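Local coordinates for 199aa long hypothetical Trp repressor binding protein (Sulfolobus tokodaii, PDB 2ZKI) that is of uncharacterised function but probably binds FMN and may act as an NAD(P)H-dependent reductase, at residues V9-Y14 and V35-V40; P5-L10 and R186-A191. All coordinates share one frame; numbering follows the deposited sequence.

Contact 1: V9-Y14 and V35-V40; sequences VLFYGY and VKIRRV. With SO4 (sulfate ion), chain I; SO4 (sulfate ion), chain J.
Arg39 lays its CB over one face of the Phe11 ring, 4.2 Å from the ring centroid and offset toward the rim, a CH-pi contact made chiefly with CZ and CE2. At the edge of the same ring, near its plane, CG2 of Ile37 meets Phe11 CE1 at 3.6 Å. Phe11 CG sits between the backbone N and the carbonyl carbon (chi1 73°), and the ring, with Val9, lies on the sheet face covered by helix 16-31, where it also touches Val18 and Ala21. An alanine in place of Phe11 would probably leave Arg39 CB and Ile37 CG2 without the ring they pack on and open a gap beneath helix 16-31. Beside it, CB of Val9 rests on CG1 of Ile37. From the other face Leu10 reaches Val40 just past the strand; the two side chains cross at about a right angle, Leu10 CD1 to Val40 CG1 at 3.8 Å, both in contact with Leu89 and Phe92 of helix 87-94. Val40 CG2 meets the Tyr12 ring at its edge, in plane. Four backbone bonds knit the parallel pair; Arg38 N to Val9 O (2.9 Å) is nearly straight, whereas Val40 N to Phe11 O (3.2 Å) is bent to 139°. The hydroxyls of Tyr12 and Tyr14 both bond Glu42 OE2, and Tyr14 N gives a hydrogen bond to O4 of a sulfate ion (2.9 Å). The beta-alpha-beta unit 6-11, 16-31, 34-39 opens a flavodoxin-like fold; in relatives the turn after its first strand holds the FMN phosphate, and this sulfate, probably from the crystallisation liquor, is consistent with such a site.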
loop_
_atom_site.group_PDB
_atom_site.type_symbol
_atom_site.label_atom_id
_atom_site.label_comp_id
_atom_site.label_asym_id
_atom_site.label_seq_id
_atom_site.Cartn_x
_atom_site.Cartn_y
_atom_site.Cartn_z
ATOM N N VAL A 9 12.981 -0.283 -20.808
ATOM C CA VAL A 9 11.878 -1.165 -20.459
ATOM C C VAL A 9 12.460 -2.394 -19.764
ATOM O O VAL A 9 13.073 -3.258 -20.397
ATOM C CB VAL A 9 11.017 -1.551 -21.690
ATOM C CG1 VAL A 9 9.863 -2.448 -21.277
ATOM C CG2 VAL A 9 10.484 -0.303 -22.391
ATOM N N LEU A 10 12.278 -2.438 -18.449
ATOM C CA LEU A 10 12.819 -3.496 -17.608
ATOM C C LEU A 10 11.692 -4.404 -17.134
ATOM O O LEU A 10 10.638 -3.923 -16.721
ATOM C CB LEU A 10 13.548 -2.877 -16.413
ATOM C CG LEU A 10 14.226 -3.776 -15.378
ATOM C CD1 LEU A 10 15.314 -4.606 -16.016
ATOM C CD2 LEU A 10 14.790 -2.928 -14.254
ATOM N N PHE A 11 11.912 -5.715 -17.197
ATOM C CA PHE A 11 10.879 -6.673 -16.810
ATOM C C PHE A 11 11.409 -8.036 -16.370
ATOM O O PHE A 11 12.477 -8.470 -16.799
ATOM C CB PHE A 11 9.844 -6.843 -17.937
ATOM C CG PHE A 11 10.341 -7.633 -19.120
ATOM C CD1 PHE A 11 11.050 -7.013 -20.142
ATOM C CD2 PHE A 11 10.081 -8.997 -19.221
ATOM C CE1 PHE A 11 11.503 -7.743 -21.240
ATOM C CE2 PHE A 11 10.532 -9.734 -20.315
ATOM C CZ PHE A 11 11.242 -9.106 -21.324
ATOM N N TYR A 12 10.651 -8.693 -15.498
ATOM C CA TYR A 12 10.817 -10.117 -15.238
ATOM C C TYR A 12 9.734 -10.853 -16.020
ATOM O O TYR A 12 8.642 -10.316 -16.218
ATOM C CB TYR A 12 10.689 -10.420 -13.739
ATOM C CG TYR A 12 10.700 -11.900 -13.408
ATOM C CD1 TYR A 12 11.895 -12.566 -13.140
ATOM C CD2 TYR A 12 9.514 -12.636 -13.373
ATOM C CE1 TYR A 12 11.909 -13.927 -12.844
ATOM C CE2 TYR A 12 9.515 -13.995 -13.080
ATOM C CZ TYR A 12 10.715 -14.635 -12.814
ATOM O OH TYR A 12 10.716 -15.981 -12.522
ATOM N N GLY A 13 10.033 -12.067 -16.475
ATOM C CA GLY A 13 8.996 -12.922 -17.047
ATOM C C GLY A 13 9.281 -13.565 -18.389
ATOM O O GLY A 13 10.283 -13.266 -19.044
ATOM N N TYR A 14 8.370 -14.448 -18.795
ATOM C CA TYR A 14 8.547 -15.283 -19.978
ATOM C C TYR A 14 7.272 -15.376 -20.825
ATOM O O TYR A 14 7.299 -15.905 -21.942
ATOM C CB TYR A 14 9.007 -16.692 -19.567
ATOM C CG TYR A 14 10.211 -16.712 -18.647
ATOM C CD1 TYR A 14 11.506 -16.662 -19.160
ATOM C CD2 TYR A 14 10.053 -16.775 -17.260
ATOM C CE1 TYR A 14 12.615 -16.672 -18.322
ATOM C CE2 TYR A 14 11.157 -16.787 -16.412
ATOM C CZ TYR A 14 12.436 -16.737 -16.951
ATOM O OH TYR A 14 13.536 -16.748 -16.124
ATOM N N VAL A 35 14.875 3.167 -27.243
ATOM C CA VAL A 35 14.326 2.161 -26.335
ATOM C C VAL A 35 15.201 0.914 -26.235
ATOM O O VAL A 35 15.442 0.230 -27.231
ATOM C CB VAL A 35 12.884 1.751 -26.739
ATOM C CG1 VAL A 35 12.344 0.667 -25.810
ATOM C CG2 VAL A 35 11.961 2.959 -26.729
ATOM N N LYS A 36 15.670 0.632 -25.021
ATOM C CA LYS A 36 16.333 -0.632 -24.710
ATOM C C LYS A 36 15.401 -1.509 -23.875
ATOM O O LYS A 36 14.998 -1.129 -22.773
ATOM C CB LYS A 36 17.650 -0.396 -23.962
ATOM C CG LYS A 36 18.810 0.055 -24.835
ATOM C CD LYS A 36 20.058 0.307 -23.994
ATOM C CE LYS A 36 21.177 0.962 -24.801
ATOM N NZ LYS A 36 21.776 0.060 -25.829
ATOM N N ILE A 37 15.049 -2.672 -24.417
ATOM C CA ILE A 37 14.241 -3.654 -23.699
ATOM C C ILE A 37 15.171 -4.687 -23.062
ATOM O O ILE A 37 15.917 -5.380 -23.759
ATOM C CB ILE A 37 13.202 -4.341 -24.626
ATOM C CG1 ILE A 37 12.169 -3.322 -25.120
ATOM C CG2 ILE A 37 12.512 -5.501 -23.906
ATOM C CD1 ILE A 37 11.333 -3.794 -26.300
ATOM N N ARG A 38 15.129 -4.768 -21.735
ATOM C CA ARG A 38 16.002 -5.663 -20.981
ATOM C C ARG A 38 15.203 -6.496 -19.983
ATOM O O ARG A 38 14.199 -6.033 -19.440
ATOM C CB ARG A 38 17.066 -4.863 -20.225
ATOM C CG ARG A 38 17.925 -3.906 -21.057
ATOM C CD ARG A 38 19.091 -4.606 -21.736
ATOM N NE ARG A 38 18.817 -4.884 -23.143
ATOM C CZ ARG A 38 19.295 -4.175 -24.163
ATOM N NH1 ARG A 38 20.090 -3.133 -23.953
ATOM N NH2 ARG A 38 18.980 -4.516 -25.403
ATOM N N ARG A 39 15.661 -7.724 -19.746
ATOM C CA ARG A 39 15.084 -8.593 -18.715
ATOM C C ARG A 39 16.078 -8.843 -17.575
ATOM O O ARG A 39 17.269 -8.555 -17.709
ATOM C CB ARG A 39 14.572 -9.914 -19.315
ATOM C CG ARG A 39 15.563 -10.673 -20.198
ATOM C CD ARG A 39 16.416 -11.654 -19.401
ATOM N NE ARG A 39 17.185 -12.538 -20.276
ATOM C CZ ARG A 39 16.846 -13.791 -20.570
ATOM N NH1 ARG A 39 17.613 -14.507 -21.380
ATOM N NH2 ARG A 39 15.749 -14.334 -20.056
ATOM N N VAL A 40 15.580 -9.368 -16.456
ATOM C CA VAL A 40 16.426 -9.654 -15.292
ATOM C C VAL A 40 16.805 -11.132 -15.186
ATOM O O VAL A 40 16.147 -11.998 -15.766
ATOM C CB VAL A 40 15.783 -9.183 -13.951
ATOM C CG1 VAL A 40 15.746 -7.667 -13.871
ATOM C CG2 VAL A 40 14.389 -9.780 -13.760
HETATM S S SO4 I . 5.480 -15.537 -16.680
HETATM O O1 SO4 I . 4.957 -16.358 -17.769
HETATM O O2 SO4 I . 5.110 -14.141 -16.901
HETATM O O3 SO4 I . 4.920 -16.003 -15.414
HETATM O O4 SO4 I . 6.936 -15.645 -16.642
HETATM S S SO4 J . 19.145 -3.121 -28.119
HETATM O O1 SO4 J . 19.038 -2.768 -29.532
HETATM O O2 SO4 J . 17.805 -3.233 -27.549
HETATM O O3 SO4 J . 19.837 -4.401 -27.998
HETATM O O4 SO4 J . 19.893 -2.087 -27.408
#

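Contact 2: P5-L10 and R186-A191; sequences PNILVL and RITEVA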
loop_
_atom_site.group_PDB
_atom_site.type_symbol
_atom_site.label_atom_id
_atom_site.label_comp_id
_atom_site.label_asym_id
_atom_site.label_seq_id
_atom_site.Cartn_x
_atom_site.Cartn_y
_atom_site.Cartn_z
ATOM N N PRO A 5 15.107 11.533 -25.115
ATOM C CA PRO A 5 15.184 10.757 -23.877
ATOM C C PRO A 5 15.407 9.259 -24.098
ATOM O O PRO A 5 14.882 8.681 -25.055
ATOM C CB PRO A 5 13.818 11.003 -23.230
ATOM C CG PRO A 5 12.892 11.231 -24.377
ATOM C CD PRO A 5 13.710 11.767 -25.531
ATOM N N ASN A 6 16.190 8.651 -23.210
ATOM C CA ASN A 6 16.417 7.210 -23.233
ATOM C C ASN A 6 15.425 6.490 -22.331
ATOM O O ASN A 6 15.315 6.798 -21.142
ATOM C CB ASN A 6 17.850 6.877 -22.807
ATOM C CG ASN A 6 18.897 7.409 -23.775
ATOM O OD1 ASN A 6 19.958 7.872 -23.352
ATOM N ND2 ASN A 6 18.611 7.336 -25.075
ATOM N N ILE A 7 14.703 5.534 -22.905
ATOM C CA ILE A 7 13.697 4.783 -22.164
ATOM C C ILE A 7 14.120 3.329 -22.010
ATOM O O ILE A 7 14.325 2.623 -23.001
ATOM C CB ILE A 7 12.294 4.881 -22.837
ATOM C CG1 ILE A 7 11.799 6.337 -22.867
ATOM C CG2 ILE A 7 11.277 3.958 -22.147
ATOM C CD1 ILE A 7 11.732 7.032 -21.506
ATOM N N LEU A 8 14.262 2.898 -20.758
ATOM C CA LEU A 8 14.568 1.507 -20.451
ATOM C C LEU A 8 13.302 0.761 -20.052
ATOM O O LEU A 8 12.627 1.130 -19.088
ATOM C CB LEU A 8 15.614 1.406 -19.334
ATOM C CG LEU A 8 16.156 0.012 -18.996
ATOM C CD1 LEU A 8 17.174 -0.446 -20.027
ATOM C CD2 LEU A 8 16.768 -0.001 -17.613
ATOM N N VAL A 9 12.981 -0.283 -20.808
ATOM C CA VAL A 9 11.878 -1.165 -20.459
ATOM C C VAL A 9 12.460 -2.394 -19.764
ATOM O O VAL A 9 13.073 -3.258 -20.397
ATOM C CB VAL A 9 11.017 -1.551 -21.690
ATOM C CG1 VAL A 9 9.863 -2.448 -21.277
ATOM C CG2 VAL A 9 10.484 -0.303 -22.391
ATOM N N LEU A 10 12.278 -2.438 -18.449
ATOM C CA LEU A 10 12.819 -3.496 -17.608
ATOM C C LEU A 10 11.692 -4.404 -17.134
ATOM O O LEU A 10 10.638 -3.923 -16.721
ATOM C CB LEU A 10 13.548 -2.877 -16.413
ATOM C CG LEU A 10 14.226 -3.776 -15.378
ATOM C CD1 LEU A 10 15.314 -4.606 -16.016
ATOM C CD2 LEU A 10 14.790 -2.928 -14.254
ATOM N N ARG A 186 3.420 7.940 -22.481
ATOM C CA ARG A 186 3.276 8.715 -21.258
ATOM C C ARG A 186 4.605 8.886 -20.497
ATOM O O ARG A 186 4.888 9.970 -19.981
ATOM C CB ARG A 186 2.195 8.083 -20.372
ATOM C CG ARG A 186 1.646 8.959 -19.251
ATOM C CD ARG A 186 0.742 10.085 -19.751
ATOM N NE ARG A 186 1.484 11.322 -19.988
ATOM C CZ ARG A 186 1.840 12.189 -19.040
ATOM N NH1 ARG A 186 1.528 11.972 -17.769
ATOM N NH2 ARG A 186 2.517 13.281 -19.364
ATOM N N ILE A 187 5.417 7.829 -20.444
ATOM C CA ILE A 187 6.712 7.888 -19.750
ATOM C C ILE A 187 7.746 8.719 -20.513
ATOM O O ILE A 187 8.573 9.397 -19.903
ATOM C CB ILE A 187 7.275 6.465 -19.394
ATOM C CG1 ILE A 187 8.541 6.559 -18.527
ATOM C CG2 ILE A 187 7.552 5.629 -20.644
ATOM C CD1 ILE A 187 8.303 7.052 -17.115
ATOM N N THR A 188 7.679 8.671 -21.841
ATOM C CA THR A 188 8.584 9.430 -22.701
ATOM C C THR A 188 8.370 10.934 -22.535
ATOM O O THR A 188 9.335 11.695 -22.460
ATOM C CB THR A 188 8.420 9.024 -24.184
ATOM O OG1 THR A 188 8.649 7.617 -24.318
ATOM C CG2 THR A 188 9.405 9.773 -25.071
ATOM N N GLU A 189 7.105 11.346 -22.458
ATOM C CA GLU A 189 6.742 12.756 -22.300
ATOM C C GLU A 189 7.312 13.369 -21.025
ATOM O O GLU A 189 7.796 14.501 -21.036
ATOM C CB GLU A 189 5.221 12.930 -22.335
ATOM C CG GLU A 189 4.617 12.808 -23.727
ATOM C CD GLU A 189 3.132 13.123 -23.763
ATOM O OE1 GLU A 189 2.369 12.529 -22.969
ATOM O OE2 GLU A 189 2.728 13.965 -24.595
ATOM N N VAL A 190 7.257 12.612 -19.933
ATOM C CA VAL A 190 7.780 13.066 -18.648
ATOM C C VAL A 190 9.310 13.035 -18.658
ATOM O O VAL A 190 9.961 13.897 -18.061
ATOM C CB VAL A 190 7.226 12.212 -17.478
ATOM C CG1 VAL A 190 7.584 12.835 -16.130
ATOM C CG2 VAL A 190 5.716 12.061 -17.601
ATOM N N ALA A 191 9.870 12.047 -19.353
ATOM C CA ALA A 191 11.316 11.870 -19.441
ATOM C C ALA A 191 12.017 13.049 -20.109
ATOM O O ALA A 191 13.054 13.512 -19.625
ATOM C CB ALA A 191 11.647 10.575 -20.163
#
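Ala191 N bonds Ile187 O at 3.0 Å, an ordinary helical bond; the methyl of Ala191 points from helix 174-195 toward the strand. That methyl meets two side chains of segment 5-10: CB of Pro5 and CD1 of Ile7, each 3.8 Å from Ala191 CB. One turn back, Thr188 offers both of its branches. Its CG2 meets the proline ring at Pro5 CG (3.8 Å), the two side chains crossing at about a right angle, while OG1 lies 3.7 Å from Ile7 CG1 in simple packing. The hydroxyl finds its hydrogen bond within the helix, at the carbonyl of Gly184, so its polar end is satisfied although the residue is buried. Ile7 carries CG1 anti to the carbonyl carbon (chi1 -62°), and a further bend brings CD1 up to Ala191 and near Thr188 CA. Its other branch, CG2, makes a looser contact with CG2 of Ile187 at 4.4 Å. The strand and the helix run at 141° to each other, with 9.1 Å between their short axes: this is the layered alpha/beta packing of a flavodoxin-like fold, in which the C-terminal helix covers one face of the parallel sheet. No hydrogen bond joins the two segments, and the Thr188 hydroxyl is the polar side-chain group among the touching residues. Helix 174-195 reaches past this strand, Ile187 and Ala191 also resting on Pro109 of strand 109-115, and Thr188 also touches Ala28 and Ala31 of helix 16-31. Val190 packs against Ile140 of the second subunit.

In the fold
Both contacts use strand 6-11 and share Val9 and Leu10; their centres lie 14 Å apart. Contact 1 joins its later part to the edge strand 34-39, and contact 2 fastens its start to helix 174-195. They meet where Ile7 O probably accepts a hydrogen bond from Lys36 N at 3.1 Å, so the residue whose side chain packs on the C-terminal helix also pairs through its backbone with strand 34-39. Helices 16-31 and 174-195 lie over the same sheet face. The sulfate beside Tyr14, in the probable phosphate-binding turn, belongs to the contact 1 end of the strand.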